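Local coordinates for glycosyl transferases group 1 family protein (Francisella tularensis subsp. tularensis, PDB 5I45) that probably transfers sugar residues as a GT-B glycosyltransferase, of which this chain is the C-terminal domain, at residues Gln9-Ala14 and Ser107-Leu112; Tyr30-Phe35 and Leu112-Cys117. One frame throughout, in Å; residues are numbered along the deposited sequence.

Contact 2 belongs to the core of this Rossmann-like domain, its centre about 3 Å from the centre of the chain, whereas contact 1 lies nearer the surface, about 12 Å out. Helix 104-111 and the strand after it serve both: the last turn of the helix receives the loop 9-14 in contact 1, and 114-117 pairs with 30-35 in contact 2, with Leu-112 common to the two. Their chemistry follows their place. One arginine and an aromatic face dominate the outer pair, backbone hydrogen bonds and apolar packing the inner one, and water bridges both. Tyr-109 bridges them, its CE1 lying 3.3 Å from CE1 of Phe-35 in a ring stack.

Contact 1 of 2, residues Gln9-Ala14 and Ser107-Leu112; sequences QVFYPA and SWYRAL
Within the C-terminal Rossmann-like domain of a GT-B glycosyltransferase, the irregular segment 9-14, which precedes helix 17-23, lies against the end of helix 104-111, and Arg-110 contributes the largest share of the buried surface. The polar part of the contact centres on one nitrogen. Arg-110 NH1 donates to Val-10 O at 3.2 Å and to Tyr-12 O at 3.3 Å; both bonds are nearly straight, and both acceptors lie in the guanidinium plane. The bond to Tyr-12 O follows a lone pair of that carbonyl. Gripped at two points, the guanidinium is fixed in rotation, and a water that donates to Val-10 O and accepts from Arg-110 NH2 adds a third tie in the same plane.

The flat group so oriented also lies on the ring of Tyr-12, with planes 16° apart and NH1 poised 3.3 Å above the ring centre. This is a stacked cation-pi pair. Two torsions bring it about: Tyr-12 CG occupies the crowded position between backbone N and carbonyl carbon (chi1 56°), and the arginine chain bends at chi3. The pi electrons of the ring would be expected to stabilise the positive charge above them.

Apolar contacts flank this centre. Ala-14 CB packs against the CB and CD methylenes of Arg-110, while Phe-11 and Tyr-109 meet obliquely, CE1 to CE2 at 3.9 Å. Helix 126-133 touches both of these rings through other residues, among them Ala-133 at Phe-11 and Pro-127 at Tyr-109. At the far end of the loop a second water closes the join between backbones, accepting from Ala-14 N at 2.7 Å and donating to Arg-110 O.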
loop_
_atom_site.group_PDB
_atom_site.type_symbol
_atom_site.label_atom_id
_atom_site.label_comp_id
_atom_site.label_asym_id
_atom_site.label_seq_id
_atom_site.Cartn_x
_atom_site.Cartn_y
_atom_site.Cartn_z
ATOM N N GLN A 9 -0.398 18.684 6.246
ATOM C CA GLN A 9 0.798 19.095 7.001
ATOM C C GLN A 9 1.464 17.849 7.609
ATOM O O GLN A 9 2.629 17.901 8.019
ATOM C CB GLN A 9 0.468 20.069 8.154
ATOM C CG GLN A 9 -0.242 21.364 7.766
ATOM C CD GLN A 9 -0.400 22.368 8.921
ATOM O OE1 GLN A 9 -0.348 22.013 10.104
ATOM N NE2 GLN A 9 -0.615 23.629 8.572
ATOM N N VAL A 10 0.723 16.740 7.690
ATOM C CA VAL A 10 1.233 15.480 8.278
ATOM C C VAL A 10 1.556 14.495 7.164
ATOM O O VAL A 10 2.609 13.866 7.164
ATOM C CB VAL A 10 0.220 14.864 9.275
ATOM C CG1 VAL A 10 0.662 13.482 9.761
ATOM C CG2 VAL A 10 0.035 15.803 10.460
ATOM N N PHE A 11 0.636 14.376 6.216
ATOM C CA PHE A 11 0.778 13.455 5.081
ATOM C C PHE A 11 1.111 14.285 3.862
ATOM O O PHE A 11 0.293 15.111 3.413
ATOM C CB PHE A 11 -0.500 12.643 4.877
ATOM C CG PHE A 11 -0.845 11.794 6.060
ATOM C CD1 PHE A 11 -0.262 10.538 6.228
ATOM C CD2 PHE A 11 -1.717 12.259 7.020
ATOM C CE1 PHE A 11 -0.542 9.773 7.348
ATOM C CE2 PHE A 11 -2.021 11.486 8.138
ATOM C CZ PHE A 11 -1.432 10.234 8.292
ATOM N N TYR A 12 2.304 14.079 3.328
ATOM C CA TYR A 12 2.829 14.850 2.202
ATOM C C TYR A 12 4.008 14.068 1.597
ATOM O O TYR A 12 4.574 13.213 2.276
ATOM C CB TYR A 12 3.276 16.266 2.653
ATOM C CG TYR A 12 4.307 16.263 3.773
ATOM C CD1 TYR A 12 5.655 16.056 3.502
ATOM C CD2 TYR A 12 3.925 16.433 5.093
ATOM C CE1 TYR A 12 6.593 16.029 4.521
ATOM C CE2 TYR A 12 4.856 16.417 6.116
ATOM C CZ TYR A 12 6.190 16.208 5.818
ATOM O OH TYR A 12 7.151 16.162 6.811
ATOM N N PRO A 13 4.395 14.369 0.348
ATOM C CA PRO A 13 5.490 13.670 -0.320
ATOM C C PRO A 13 6.865 14.061 0.208
ATOM O O PRO A 13 7.059 15.187 0.614
ATOM C CB PRO A 13 5.365 14.113 -1.777
ATOM C CG PRO A 13 4.044 14.792 -1.897
ATOM C CD PRO A 13 3.716 15.314 -0.551
ATOM N N ALA A 14 7.801 13.116 0.216
ATOM C CA ALA A 14 9.175 13.477 0.521
ATOM C C ALA A 14 9.827 14.151 -0.685
ATOM O O ALA A 14 9.359 14.042 -1.802
ATOM C CB ALA A 14 9.950 12.248 0.865
ATOM N N SER A 107 5.869 8.682 7.629
ATOM C CA SER A 107 7.155 8.468 6.980
ATOM C C SER A 107 7.117 7.251 6.068
ATOM O O SER A 107 7.865 7.197 5.092
ATOM C CB SER A 107 8.311 8.303 7.999
ATOM O OG SER A 107 8.240 7.092 8.692
ATOM N N TRP A 108 6.315 6.251 6.420
ATOM C CA TRP A 108 6.201 5.079 5.553
ATOM C C TRP A 108 5.538 5.433 4.246
ATOM O O TRP A 108 5.991 5.021 3.198
ATOM C CB TRP A 108 5.464 3.905 6.225
ATOM C CG TRP A 108 6.377 3.037 6.990
ATOM C CD1 TRP A 108 6.507 2.954 8.335
ATOM C CD2 TRP A 108 7.355 2.161 6.438
ATOM N NE1 TRP A 108 7.467 2.042 8.663
ATOM C CE2 TRP A 108 8.016 1.545 7.515
ATOM C CE3 TRP A 108 7.721 1.821 5.136
ATOM C CZ2 TRP A 108 9.040 0.611 7.329
ATOM C CZ3 TRP A 108 8.738 0.884 4.961
ATOM C CH2 TRP A 108 9.363 0.302 6.035
ATOM N N TYR A 109 4.477 6.229 4.280
ATOM C CA TYR A 109 3.857 6.632 3.023
ATOM C C TYR A 109 4.881 7.329 2.133
ATOM O O TYR A 109 4.910 7.103 0.918
ATOM C CB TYR A 109 2.658 7.541 3.235
ATOM C CG TYR A 109 1.436 6.842 3.760
ATOM C CD1 TYR A 109 0.697 6.010 2.942
ATOM C CD2 TYR A 109 1.010 7.017 5.063
ATOM C CE1 TYR A 109 -0.450 5.408 3.390
ATOM C CE2 TYR A 109 -0.133 6.388 5.521
ATOM C CZ TYR A 109 -0.848 5.597 4.668
ATOM O OH TYR A 109 -1.998 4.970 5.106
ATOM N N ARG A 110 5.739 8.134 2.752
ATOM C CA ARG A 110 6.775 8.863 2.001
ATOM C C ARG A 110 7.835 7.979 1.364
ATOM O O ARG A 110 8.541 8.408 0.455
ATOM C CB ARG A 110 7.440 9.911 2.904
ATOM C CG ARG A 110 6.592 11.138 3.069
ATOM C CD ARG A 110 7.322 12.273 3.765
ATOM N NE ARG A 110 7.329 12.156 5.221
ATOM C CZ ARG A 110 6.317 12.512 6.014
ATOM N NH1 ARG A 110 5.161 12.977 5.496
ATOM N NH2 ARG A 110 6.453 12.385 7.337
ATOM N N ALA A 111 7.960 6.748 1.845
ATOM C CA ALA A 111 8.934 5.800 1.329
ATOM C C ALA A 111 8.361 4.878 0.253
ATOM O O ALA A 111 9.132 4.173 -0.398
ATOM C CB ALA A 111 9.505 4.964 2.463
ATOM N N LEU A 112 7.030 4.882 0.070
ATOM C CA LEU A 112 6.380 3.896 -0.806
ATOM C C LEU A 112 5.918 4.440 -2.143
ATOM O O LEU A 112 5.361 5.534 -2.218
ATOM C CB LEU A 112 5.142 3.329 -0.080
ATOM C CG LEU A 112 5.462 2.545 1.184
ATOM C CD1 LEU A 112 4.196 2.332 1.996
ATOM C CD2 LEU A 112 6.196 1.249 0.900
HETATM O O HOH W 1 4.519 13.782 9.106
HETATM O O HOH W 2 7.559 10.618 -0.888
#

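Contact 2 of 2, residues Tyr30-Phe35 and Leu112-Cys117; sequences YGIGIF and LDIVVC
Two neighbouring strands of the parallel Rossmann-like sheet, 30-35 and 114-117, form this contact, their axes 4.7 Å apart and 24° from parallel. Gly-33 N donates to Ile-114 O, and Val-116 N to Gly-33 O at 2.9 Å, the latter almost along the C=O axis. Toward the N-terminal end of the pairing, Gly-31 O receives Asp-113 N at 2.9 Å and, weakly, Ile-114 N. Beyond the direct bonds, one water links Gly-31 N to Asp-113 OD1 and another links Val-116 O to Phe-35 N.

Leu-112 occupies the ground beside the two glycines: its CD2 lies 3.6 Å from Gly-31 C and its CD1 3.9 Å from Gly-33 CA, where a CB on either glycine would clash. CD1 also meets CE1 of Phe-35 at 3.6 Å, tip to tip, while Val-115 CG2 comes to the edge of that ring. On the other face Ile-32 lies alongside Ile-114 and Val-116, CG2 to CG2 of the valine at 4.2 Å.

Asp-113 OD1 lies at the edge of the Tyr-30 ring, and OD2 forms a salt bridge with Arg-181. The face bearing Ile-32 and Ile-114 is covered by helices 44-57 and 164-176, that of Phe-35 and Val-115 by helix 104-111, and strand 61-66 bonds to the other side of 30-35.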
loop_
_atom_site.group_PDB
_atom_site.type_symbol
_atom_site.label_atom_id
_atom_site.label_comp_id
_atom_site.label_asym_id
_atom_site.label_seq_id
_atom_site.Cartn_x
_atom_site.Cartn_y
_atom_site.Cartn_z
ATOM N N TYR A 30 12.389 -0.182 -4.314
ATOM C CA TYR A 30 11.044 0.433 -4.446
ATOM C C TYR A 30 10.095 -0.373 -3.609
ATOM O O TYR A 30 10.189 -1.609 -3.565
ATOM C CB TYR A 30 10.565 0.390 -5.907
ATOM C CG TYR A 30 11.518 1.015 -6.876
ATOM C CD1 TYR A 30 11.521 2.397 -7.085
ATOM C CD2 TYR A 30 12.444 0.243 -7.555
ATOM C CE1 TYR A 30 12.424 2.983 -7.970
ATOM C CE2 TYR A 30 13.363 0.817 -8.430
ATOM C CZ TYR A 30 13.352 2.182 -8.622
ATOM O OH TYR A 30 14.260 2.721 -9.519
ATOM N N GLY A 31 9.162 0.312 -2.961
ATOM C CA GLY A 31 8.231 -0.321 -2.068
ATOM C C GLY A 31 6.761 -0.217 -2.367
ATOM O O GLY A 31 6.270 0.781 -2.914
ATOM N N ILE A 32 6.064 -1.245 -1.948
ATOM C CA ILE A 32 4.606 -1.364 -1.986
ATOM C C ILE A 32 4.153 -1.616 -0.569
ATOM O O ILE A 32 4.738 -2.498 0.080
ATOM C CB ILE A 32 4.151 -2.557 -2.848
ATOM C CG1 ILE A 32 4.695 -2.481 -4.258
ATOM C CG2 ILE A 32 2.641 -2.719 -2.816
ATOM C CD1 ILE A 32 4.904 -3.869 -4.830
ATOM N N GLY A 33 3.131 -0.944 -0.065
ATOM C CA GLY A 33 2.695 -1.161 1.292
ATOM C C GLY A 33 1.204 -1.357 1.456
ATOM O O GLY A 33 0.387 -0.924 0.620
ATOM N N ILE A 34 0.863 -2.002 2.572
ATOM C CA ILE A 34 -0.494 -2.120 3.053
ATOM C C ILE A 34 -0.482 -1.743 4.540
ATOM O O ILE A 34 0.363 -2.210 5.294
ATOM C CB ILE A 34 -1.137 -3.511 2.801
ATOM C CG1 ILE A 34 -2.618 -3.483 3.210
ATOM C CG2 ILE A 34 -0.397 -4.630 3.496
ATOM C CD1 ILE A 34 -3.433 -4.637 2.676
ATOM N N PHE A 35 -1.404 -0.877 4.920
ATOM C CA PHE A 35 -1.461 -0.318 6.263
ATOM C C PHE A 35 -2.634 -0.834 7.049
ATOM O O PHE A 35 -3.724 -0.979 6.506
ATOM C CB PHE A 35 -1.579 1.222 6.160
ATOM C CG PHE A 35 -0.334 1.877 5.697
ATOM C CD1 PHE A 35 0.005 1.880 4.359
ATOM C CD2 PHE A 35 0.521 2.505 6.612
ATOM C CE1 PHE A 35 1.159 2.523 3.936
ATOM C CE2 PHE A 35 1.677 3.122 6.184
ATOM C CZ PHE A 35 2.007 3.118 4.854
ATOM N N LEU A 112 7.030 4.882 0.070
ATOM C CA LEU A 112 6.380 3.896 -0.806
ATOM C C LEU A 112 5.918 4.440 -2.143
ATOM O O LEU A 112 5.361 5.534 -2.218
ATOM C CB LEU A 112 5.142 3.329 -0.080
ATOM C CG LEU A 112 5.462 2.545 1.184
ATOM C CD1 LEU A 112 4.196 2.332 1.996
ATOM C CD2 LEU A 112 6.196 1.249 0.900
ATOM N N ASP A 113 6.149 3.687 -3.222
ATOM C CA ASP A 113 5.628 4.044 -4.527
ATOM C C ASP A 113 4.162 3.695 -4.712
ATOM O O ASP A 113 3.464 4.391 -5.409
ATOM C CB ASP A 113 6.447 3.417 -5.653
ATOM C CG ASP A 113 7.658 4.234 -5.993
ATOM O OD1 ASP A 113 8.642 4.228 -5.244
ATOM O OD2 ASP A 113 7.592 4.955 -7.015
ATOM N N ILE A 114 3.745 2.574 -4.114
ATOM C CA ILE A 114 2.375 2.063 -4.309
ATOM C C ILE A 114 1.822 1.692 -2.967
ATOM O O ILE A 114 2.549 1.099 -2.152
ATOM C CB ILE A 114 2.384 0.833 -5.236
ATOM C CG1 ILE A 114 3.014 1.156 -6.596
ATOM C CG2 ILE A 114 0.988 0.231 -5.348
ATOM C CD1 ILE A 114 3.278 -0.044 -7.490
ATOM N N VAL A 115 0.553 1.980 -2.737
ATOM C CA VAL A 115 -0.168 1.550 -1.540
ATOM C C VAL A 115 -1.403 0.791 -1.972
ATOM O O VAL A 115 -2.111 1.212 -2.890
ATOM C CB VAL A 115 -0.527 2.726 -0.607
ATOM C CG1 VAL A 115 -1.423 2.263 0.541
ATOM C CG2 VAL A 115 0.735 3.323 -0.042
ATOM N N VAL A 116 -1.628 -0.359 -1.316
ATOM C CA VAL A 116 -2.823 -1.153 -1.546
ATOM C C VAL A 116 -3.761 -1.046 -0.369
ATOM O O VAL A 116 -3.339 -1.211 0.750
ATOM C CB VAL A 116 -2.478 -2.632 -1.820
ATOM C CG1 VAL A 116 -3.728 -3.436 -2.075
ATOM C CG2 VAL A 116 -1.540 -2.734 -3.022
ATOM N N CYS A 117 -5.039 -0.767 -0.649
ATOM C CA CYS A 117 -6.085 -0.690 0.373
ATOM C C CYS A 117 -7.061 -1.791 -0.014
ATOM O O CYS A 117 -7.901 -1.591 -0.860
ATOM C CB CYS A 117 -6.698 0.746 0.358
ATOM S SG CYS A 117 -5.478 2.107 0.504
HETATM O O HOH W 3 9.521 3.179 -2.897
HETATM O O HOH W 4 -3.288 0.315 3.059
#